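Enoyl-CoA hydratase/isomerase family protein (Pseudomonas syringae pv. tomato, PDB 3OT6) belongs to the enoyl-CoA hydratase/isomerase (crotonase-like) family and probably acts on acyl-CoA thioesters. Local coordinates at residues M137-H141 and A142-L146. Sequence-based numbering, arbitrary orientation.
Sequences MTMHH and AGIEL
The H140 imidazole lies against the first turn of helix 141-150, with one face over G143. G143 N sits above the ring centre, 3.5 Å from the ring plane. G143 CA makes a CH-pi contact with the same face, 4.0 Å from the ring centroid. H140 CD2 meets A142 CB at 3.8 Å, with CB off to the side of this face. The ring folds back over the helix start because CG stands between the backbone N and the carbonyl carbon (chi1 57°). A bound (4R)-2-methylpentane-2,4-diol, probably from the crystallisation liquor, lies beside H140, consistent with a pocket there. The second flat group, the H141 ring, meets a water in its plane. This water lies 2.5 Å from H141 ND1 and donates to E145 OE2 at 2.9 Å, bridging one helical turn, while E145 OE2 also forms a salt bridge with R148.

M139 is a selenomethionine. Its CG packs on I144 CG1 at 3.5 Å, and the two side chains run past each other in opposite directions. With chi1 at -173°, M139 CG is carried alongside I144.

H140 is the N-cap residue. Its O accepts from I144 N at 3.0 Å, with an N-H...O angle of 166°. H141 O accepts from E145 N at 2.9 Å, which continues the helical pattern. D227 of helix 202-230 accepts from H141 N at OD1 and from A142 N at OD2, and its negative charge would probably suit the positive end of the helix. The start of helix 141-150 is thus held in two ways: by backbone bonds from H140 O and H141 O within the turn, and by a carboxylate that takes two N-H groups at its beginning.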
loop_
_atom_site.group_PDB
_atom_site.type_symbol
_atom_site.label_atom_id
_atom_site.label_comp_id
_atom_site.label_asym_id
_atom_site.label_seq_id
_atom_site.Cartn_x
_atom_site.Cartn_y
_atom_site.Cartn_z
HETATM N N MSE A 137 13.164 8.591 -12.119
HETATM C CA MSE A 137 11.803 8.267 -12.643
HETATM C C MSE A 137 10.759 9.409 -12.549
HETATM O O MSE A 137 10.572 9.963 -11.504
HETATM C CB MSE A 137 11.287 7.100 -11.836
HETATM C CG MSE A 137 12.441 6.229 -11.406
HETATM SE SE MSE A 137 12.257 4.343 -11.820
HETATM C CE MSE A 137 11.642 3.812 -10.030
ATOM N N THR A 138 10.162 9.796 -13.654
ATOM C CA THR A 138 9.027 10.663 -13.631
ATOM C C THR A 138 7.848 9.869 -13.082
ATOM O O THR A 138 7.561 8.759 -13.564
ATOM C CB THR A 138 8.716 11.085 -15.014
ATOM O OG1 THR A 138 9.873 11.746 -15.524
ATOM C CG2 THR A 138 7.480 12.036 -15.049
HETATM N N MSE A 139 7.188 10.422 -12.061
HETATM C CA MSE A 139 6.101 9.758 -11.393
HETATM C C MSE A 139 4.951 9.541 -12.402
HETATM O O MSE A 139 4.654 10.430 -13.237
HETATM C CB MSE A 139 5.638 10.554 -10.177
HETATM C CG MSE A 139 4.561 9.829 -9.266
HETATM SE SE MSE A 139 5.486 8.443 -8.338
HETATM C CE MSE A 139 6.279 9.523 -6.885
ATOM N N HIS A 140 4.353 8.346 -12.311
ATOM C CA HIS A 140 3.194 7.988 -13.088
ATOM C C HIS A 140 1.921 8.633 -12.538
ATOM O O HIS A 140 1.845 8.993 -11.361
ATOM C CB HIS A 140 3.072 6.454 -13.166
ATOM C CG HIS A 140 3.009 5.747 -11.834
ATOM N ND1 HIS A 140 3.838 6.045 -10.774
ATOM C CD2 HIS A 140 2.247 4.706 -11.418
ATOM C CE1 HIS A 140 3.594 5.224 -9.768
ATOM N NE2 HIS A 140 2.620 4.410 -10.130
ATOM N N HIS A 141 0.917 8.802 -13.389
ATOM C CA HIS A 141 -0.353 9.345 -12.949
ATOM C C HIS A 141 -0.964 8.623 -11.736
ATOM O O HIS A 141 -1.357 9.268 -10.769
ATOM C CB HIS A 141 -1.340 9.451 -14.100
ATOM C CG HIS A 141 -1.036 10.550 -15.054
ATOM N ND1 HIS A 141 -1.122 11.885 -14.706
ATOM C CD2 HIS A 141 -0.625 10.525 -16.346
ATOM C CE1 HIS A 141 -0.812 12.632 -15.756
ATOM N NE2 HIS A 141 -0.511 11.832 -16.761
ATOM N N ALA A 142 -1.021 7.306 -11.758
ATOM C CA ALA A 142 -1.580 6.574 -10.643
ATOM C C ALA A 142 -0.940 6.981 -9.312
ATOM O O ALA A 142 -1.654 7.229 -8.335
ATOM C CB ALA A 142 -1.452 5.073 -10.870
ATOM N N GLY A 143 0.395 7.065 -9.257
ATOM C CA GLY A 143 1.065 7.365 -8.015
ATOM C C GLY A 143 0.795 8.812 -7.620
ATOM O O GLY A 143 0.574 9.151 -6.432
ATOM N N ILE A 144 0.824 9.707 -8.592
ATOM C CA ILE A 144 0.582 11.107 -8.283
ATOM C C ILE A 144 -0.773 11.181 -7.606
ATOM O O ILE A 144 -0.917 11.814 -6.557
ATOM C CB ILE A 144 0.550 11.945 -9.553
ATOM C CG1 ILE A 144 1.995 12.111 -10.117
ATOM C CG2 ILE A 144 -0.198 13.232 -9.281
ATOM C CD1 ILE A 144 2.065 12.622 -11.558
ATOM N N GLU A 145 -1.742 10.488 -8.210
ATOM C CA GLU A 145 -3.134 10.561 -7.794
ATOM C C GLU A 145 -3.415 9.849 -6.446
ATOM O O GLU A 145 -4.204 10.361 -5.623
ATOM C CB GLU A 145 -4.075 10.100 -8.925
ATOM C CG GLU A 145 -4.131 11.070 -10.178
ATOM C CD GLU A 145 -4.248 12.566 -9.812
ATOM O OE1 GLU A 145 -4.915 12.891 -8.813
ATOM O OE2 GLU A 145 -3.641 13.442 -10.517
ATOM N N LEU A 146 -2.721 8.739 -6.173
ATOM C CA LEU A 146 -2.784 8.143 -4.838
ATOM C C LEU A 146 -2.202 9.081 -3.819
ATOM O O LEU A 146 -2.700 9.182 -2.711
ATOM C CB LEU A 146 -2.007 6.838 -4.783
ATOM C CG LEU A 146 -2.530 5.629 -5.604
ATOM C CD1 LEU A 146 -1.468 4.515 -5.633
ATOM C CD2 LEU A 146 -3.771 5.100 -5.007
HETATM O O HOH W 1 -1.854 13.329 -12.793
#